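Local coordinates for protein cellulosomal scaffoldin (Bacteroides cellulosolvens, PDB 1TYJ) that serves as a type-II cohesin module of a cellulosomal scaffoldin, a beta-sandwich domain that binds dockerin modules and so probably takes part in cellulosome assembly, at residues N36-T41 and Q83-F88; A129-G134 and V161-L166. All blocks are in the same frame, centred on the assembly; numbering follows the deposited sequence. Where two conformers were deposited one is given.

Contact 1. Residues N36-T41 and Q83-F88; sequences NIKYNT and QGVLNF
Ile37 and Leu86 face each other as the hydrogen-bonded pair of two antiparallel strands: Ile37 N donates to Leu86 O at 2.8 Å, and Leu86 N returns the bond to Ile37 O. Their side chains point to the same face of the sheet, the core side of the cohesin sandwich, where Ile37 CD1 also touches Phe88 CE2. Lys38 and Val85 make the next, non-hydrogen-bonded pair; Gly84, with a positive phi, and Val85 form a G1 beta bulge in the hairpin with strand 73-77, and Tyr39 N reaches Gly84 O at 3.0 Å. From CB of Tyr39, chi1 of 64° sets CG between the backbone N and the carbonyl carbon, and the ring turns one face to the glycine. CD2 is 3.4 Å from Gly84 O, CE2 meets Gly84 C and CA as well as Leu86 CG, and CZ passes 3.7 Å from Gly84 CA; OH ends 3.9 Å from Gly84 CA. Gly84 CA sits over that ring face, toward the rim, in a CH-pi contact. An alanine at Tyr39 would probably open a gap beside Leu86 CG and leave Gly84 CA without its aromatic cover. On the other side of the sheet, in the conformer described, Lys38 NZ bonds to Gln83 O at 2.9 Å and to Tyr39 O, and meets Gly84 O from above the carbonyl plane, on the opposite face from Tyr39 N. An ammonium ringed by three backbone carbonyls would probably keep its positive charge, and it links both chain segments at the bulge.

Contact 2. Residues A129-G134 and V161-L166; sequences ATFENG and VVQPGL
Ala129 meets Pro164 through its carbonyl: Ala129 O lies 3.3 Å from Pro164 CD, over the carbons of the proline ring. A water joins the same two residues, donating to Ala129 O at 2.9 Å and also to Pro164 O. At Thr130 the approach is made by CA, which comes within 3.3 Å of Gln163 OE1; Thr130 OG1, in the conformer described, bonds to Glu132 OE2 on the anti side, 24° out of the carboxylate plane. Phe131 carries most of the contact. Its backbone is read by the Gln163 side chain: Phe131 N donates to Gln163 OE1 at 2.8 Å, while Gln163 NE2 donates to Phe131 O at 3.0 Å. Each acceptor is met in its carbonyl plane on a lone pair; one carboxamide serves both the N-H and the C=O of Phe131, much as a paired strand residue would, with Phe131 O 19° out of the amide plane. The bend of the glutamine at chi2, -67°, places CD for this. In the beta sandwich, strand 126-131 has strand 30-38 along its other edge, and the Phe131 side chain turns inward between the two sheets. There its CD1 touches Val161 CG1 at 3.7 Å and Pro164 CD at 3.9 Å, the phenylalanine and proline side chains crossing at about a right angle. Phe35 meets the Phe131 ring edge-to-face, and Val3 and Thr5 also touch it.

In the fold
Coming from the N terminus, the chain lays down strand 30-38, runs through 41 residues that include strands 44-48 and 73-77, and returns at 83-88, where contact 1 closes that loop. Contact 2 opens only later, at 129-134, and closes a second loop of 26 residues at 161-166; the two follow in series, neither nesting nor crossing. Strand 30-38 lies between them: one edge pairs with strand 85-92, the other with strand 126-131, through backbone bonds such as Lys38 N to Thr130 O. Contact 1 thus lies within one sheet, whereas 161-166 leads from strand 160-161 of the opposite sheet to strand 166-169 of this one.

Contact 1. Residues N36-T41 and Q83-F88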
loop_
_atom_site.group_PDB
_atom_site.type_symbol
_atom_site.label_atom_id
_atom_site.label_comp_id
_atom_site.label_asym_id
_atom_site.label_seq_id
_atom_site.Cartn_x
_atom_site.Cartn_y
_atom_site.Cartn_z
ATOM N N ASN A 36 -6.688 -0.483 2.641
ATOM C CA ASN A 36 -6.980 0.261 3.854
ATOM C C ASN A 36 -5.904 -0.163 4.856
ATOM O O ASN A 36 -5.798 -1.358 5.192
ATOM C CB ASN A 36 -8.371 -0.105 4.386
ATOM C CG ASN A 36 -8.824 0.860 5.458
ATOM O OD1 ASN A 36 -8.786 0.552 6.671
ATOM N ND2 ASN A 36 -9.168 2.062 5.037
ATOM N N ILE A 37 -5.091 0.799 5.300
ATOM C CA ILE A 37 -3.895 0.526 6.145
ATOM C C ILE A 37 -3.936 1.339 7.416
ATOM O O ILE A 37 -4.204 2.541 7.394
ATOM C CB ILE A 37 -2.588 0.820 5.364
ATOM C CG1 ILE A 37 -2.503 -0.080 4.134
ATOM C CG2 ILE A 37 -1.343 0.727 6.288
ATOM C CD1 ILE A 37 -1.271 0.205 3.220
ATOM N N LYS A 38 -3.695 0.682 8.546
ATOM C CA LYS A 38 -3.732 1.388 9.828
ATOM C C LYS A 38 -2.307 1.538 10.330
ATOM O O LYS A 38 -1.472 0.654 10.141
ATOM C CB LYS A 38 -4.609 0.580 10.804
ATOM C CG LYS A 38 -4.647 1.074 12.218
ATOM C CD LYS A 38 -5.920 1.842 12.452
ATOM C CE LYS A 38 -5.816 2.722 13.676
ATOM N NZ LYS A 38 -4.665 3.660 13.649
ATOM N N TYR A 39 -2.001 2.674 10.940
ATOM C CA TYR A 39 -0.700 2.856 11.561
ATOM C C TYR A 39 -0.907 3.568 12.885
ATOM O O TYR A 39 -1.997 4.091 13.164
ATOM C CB TYR A 39 0.259 3.655 10.625
ATOM C CG TYR A 39 -0.231 5.088 10.379
ATOM C CD1 TYR A 39 0.264 6.140 11.151
ATOM C CD2 TYR A 39 -1.198 5.378 9.373
ATOM C CE1 TYR A 39 -0.197 7.452 10.986
ATOM C CE2 TYR A 39 -1.682 6.644 9.217
ATOM C CZ TYR A 39 -1.160 7.689 10.002
ATOM O OH TYR A 39 -1.622 8.961 9.836
ATOM N N ASN A 40 0.136 3.567 13.707
ATOM C CA ASN A 40 0.046 4.164 15.035
ATOM C C ASN A 40 0.453 5.635 15.014
ATOM O O ASN A 40 1.627 5.943 14.872
ATOM C CB ASN A 40 0.909 3.381 16.029
ATOM C CG ASN A 40 0.687 3.829 17.457
ATOM O OD1 ASN A 40 0.291 4.977 17.711
ATOM N ND2 ASN A 40 0.888 2.894 18.422
ATOM N N THR A 41 -0.531 6.535 15.173
ATOM C CA THR A 41 -0.272 7.984 15.101
ATOM C C THR A 41 0.598 8.537 16.241
ATOM O O THR A 41 1.080 9.666 16.163
ATOM C CB THR A 41 -1.591 8.808 15.078
ATOM O OG1 THR A 41 -2.294 8.623 16.312
ATOM C CG2 THR A 41 -2.482 8.411 13.909
ATOM N N GLN A 83 -7.190 9.330 12.577
ATOM C CA GLN A 83 -7.493 7.992 13.125
ATOM C C GLN A 83 -6.441 6.971 12.696
ATOM O O GLN A 83 -6.589 5.768 12.936
ATOM C CB GLN A 83 -8.884 7.540 12.687
ATOM C CG GLN A 83 -9.971 8.454 13.263
ATOM C CD GLN A 83 -11.391 8.003 12.967
ATOM O OE1 GLN A 83 -11.620 6.921 12.400
ATOM N NE2 GLN A 83 -12.370 8.833 13.357
ATOM N N GLY A 84 -5.371 7.472 12.090
ATOM C CA GLY A 84 -4.271 6.642 11.624
ATOM C C GLY A 84 -4.718 5.675 10.552
ATOM O O GLY A 84 -4.301 4.493 10.555
ATOM N N VAL A 85 -5.537 6.165 9.609
ATOM C CA VAL A 85 -5.995 5.317 8.505
ATOM C C VAL A 85 -5.570 5.885 7.145
ATOM O O VAL A 85 -5.826 7.044 6.867
ATOM C CB VAL A 85 -7.514 5.147 8.537
ATOM C CG1 VAL A 85 -7.997 4.328 7.322
ATOM C CG2 VAL A 85 -7.919 4.465 9.854
ATOM N N LEU A 86 -4.877 5.055 6.361
ATOM C CA LEU A 86 -4.601 5.383 4.966
ATOM C C LEU A 86 -5.551 4.575 4.100
ATOM O O LEU A 86 -5.710 3.389 4.311
ATOM C CB LEU A 86 -3.171 5.007 4.602
ATOM C CG LEU A 86 -2.086 5.741 5.402
ATOM C CD1 LEU A 86 -0.736 5.083 5.162
ATOM C CD2 LEU A 86 -2.064 7.228 5.049
ATOM N N ASN A 87 -6.131 5.184 3.068
ATOM C CA ASN A 87 -7.008 4.425 2.161
ATOM C C ASN A 87 -6.695 4.961 0.767
ATOM O O ASN A 87 -6.860 6.177 0.517
ATOM C CB ASN A 87 -8.478 4.673 2.468
ATOM C CG ASN A 87 -9.430 3.812 1.611
ATOM O OD1 ASN A 87 -9.127 2.694 1.239
ATOM N ND2 ASN A 87 -10.582 4.334 1.325
ATOM N N PHE A 88 -6.203 4.086 -0.108
ATOM C CA PHE A 88 -5.821 4.552 -1.433
ATOM C C PHE A 88 -5.816 3.395 -2.400
ATOM O O PHE A 88 -5.860 2.216 -2.009
ATOM C CB PHE A 88 -4.408 5.206 -1.383
ATOM C CG PHE A 88 -3.316 4.268 -0.856
ATOM C CD1 PHE A 88 -2.495 3.551 -1.763
ATOM C CD2 PHE A 88 -3.116 4.105 0.527
ATOM C CE1 PHE A 88 -1.490 2.694 -1.304
ATOM C CE2 PHE A 88 -2.134 3.228 1.003
ATOM C CZ PHE A 88 -1.310 2.528 0.101
#

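Contact 2. Residues A129-G134 and V161-L166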
loop_
_atom_site.group_PDB
_atom_site.type_symbol
_atom_site.label_atom_id
_atom_site.label_comp_id
_atom_site.label_asym_id
_atom_site.label_seq_id
_atom_site.Cartn_x
_atom_site.Cartn_y
_atom_site.Cartn_z
ATOM N N ALA A 129 2.798 -1.103 10.150
ATOM C CA ALA A 129 1.412 -0.848 9.756
ATOM C C ALA A 129 0.691 -2.175 9.693
ATOM O O ALA A 129 1.335 -3.230 9.724
ATOM C CB ALA A 129 1.369 -0.145 8.384
ATOM N N THR A 130 -0.630 -2.109 9.581
ATOM C CA THR A 130 -1.448 -3.288 9.363
ATOM C C THR A 130 -2.444 -3.062 8.210
ATOM O O THR A 130 -2.988 -1.967 8.072
ATOM C CB THR A 130 -2.234 -3.641 10.673
ATOM O OG1 THR A 130 -3.125 -2.586 11.011
ATOM C CG2 THR A 130 -1.274 -3.897 11.846
ATOM N N PHE A 131 -2.682 -4.086 7.389
ATOM C CA PHE A 131 -3.781 -4.009 6.446
ATOM C C PHE A 131 -5.045 -4.469 7.199
ATOM O O PHE A 131 -5.077 -5.590 7.734
ATOM C CB PHE A 131 -3.527 -4.971 5.285
ATOM C CG PHE A 131 -2.368 -4.578 4.400
ATOM C CD1 PHE A 131 -1.093 -5.078 4.645
ATOM C CD2 PHE A 131 -2.575 -3.782 3.272
ATOM C CE1 PHE A 131 0.008 -4.747 3.792
ATOM C CE2 PHE A 131 -1.501 -3.440 2.398
ATOM C CZ PHE A 131 -0.204 -3.921 2.663
ATOM N N GLU A 132 -6.085 -3.643 7.245
ATOM C CA GLU A 132 -7.292 -4.028 7.997
ATOM C C GLU A 132 -8.518 -3.448 7.336
ATOM O O GLU A 132 -8.483 -2.311 6.884
ATOM C CB GLU A 132 -7.233 -3.445 9.404
ATOM C CG GLU A 132 -6.272 -4.070 10.370
ATOM C CD GLU A 132 -6.401 -3.444 11.763
ATOM O OE1 GLU A 132 -7.567 -3.240 12.217
ATOM O OE2 GLU A 132 -5.347 -3.151 12.387
ATOM N N ASN A 133 -9.610 -4.221 7.323
ATOM C CA ASN A 133 -10.861 -3.781 6.727
ATOM C C ASN A 133 -11.262 -2.474 7.375
ATOM O O ASN A 133 -11.005 -2.246 8.573
ATOM C CB ASN A 133 -11.947 -4.839 6.964
ATOM C CG ASN A 133 -11.677 -6.175 6.214
ATOM O OD1 ASN A 133 -12.107 -7.249 6.651
ATOM N ND2 ASN A 133 -10.994 -6.102 5.093
ATOM N N GLY A 134 -11.892 -1.597 6.611
ATOM C CA GLY A 134 -12.441 -0.392 7.215
ATOM C C GLY A 134 -13.401 0.200 6.231
ATOM O O GLY A 134 -14.312 -0.486 5.762
ATOM N N VAL A 161 -2.855 -11.992 2.622
ATOM C CA VAL A 161 -2.190 -10.722 2.927
ATOM C C VAL A 161 -1.163 -10.988 4.016
ATOM O O VAL A 161 -1.522 -11.388 5.135
ATOM C CB VAL A 161 -3.234 -9.657 3.373
ATOM C CG1 VAL A 161 -2.566 -8.345 3.841
ATOM C CG2 VAL A 161 -4.244 -9.412 2.259
ATOM N N VAL A 162 0.111 -10.782 3.701
ATOM C CA VAL A 162 1.171 -10.957 4.696
ATOM C C VAL A 162 1.382 -9.633 5.412
ATOM O O VAL A 162 1.784 -8.653 4.803
ATOM C CB VAL A 162 2.469 -11.447 4.081
ATOM C CG1 VAL A 162 3.550 -11.736 5.198
ATOM C CG2 VAL A 162 2.189 -12.727 3.216
ATOM N N GLN A 163 1.081 -9.595 6.701
ATOM C CA GLN A 163 1.098 -8.311 7.442
ATOM C C GLN A 163 2.531 -7.793 7.592
ATOM O O GLN A 163 3.455 -8.588 7.747
ATOM C CB GLN A 163 0.434 -8.513 8.835
ATOM C CG GLN A 163 -1.090 -8.797 8.793
ATOM C CD GLN A 163 -1.913 -7.601 8.285
ATOM O OE1 GLN A 163 -1.455 -6.433 8.329
ATOM N NE2 GLN A 163 -3.115 -7.882 7.797
ATOM N N PRO A 164 2.730 -6.456 7.540
ATOM C CA PRO A 164 4.068 -5.905 7.727
ATOM C C PRO A 164 4.752 -6.286 9.042
ATOM O O PRO A 164 4.086 -6.598 10.081
ATOM C CB PRO A 164 3.833 -4.396 7.709
ATOM C CG PRO A 164 2.586 -4.230 6.796
ATOM C CD PRO A 164 1.725 -5.420 7.246
ATOM N N GLY A 165 6.073 -6.265 8.992
ATOM C CA GLY A 165 6.863 -6.521 10.199
ATOM C C GLY A 165 7.085 -5.305 11.083
ATOM O O GLY A 165 6.429 -4.247 10.931
ATOM N N LEU A 166 7.987 -5.490 12.051
ATOM C CA LEU A 166 8.201 -4.483 13.076
ATOM C C LEU A 166 9.331 -3.507 12.763
ATOM O O LEU A 166 10.241 -3.793 11.973
ATOM C CB LEU A 166 8.543 -5.180 14.404
ATOM C CG LEU A 166 7.633 -6.298 14.901
ATOM C CD1 LEU A 166 7.946 -6.569 16.398
ATOM C CD2 LEU A 166 6.194 -6.113 14.709
HETATM O O HOH W 1 1.506 -5.846 10.890
#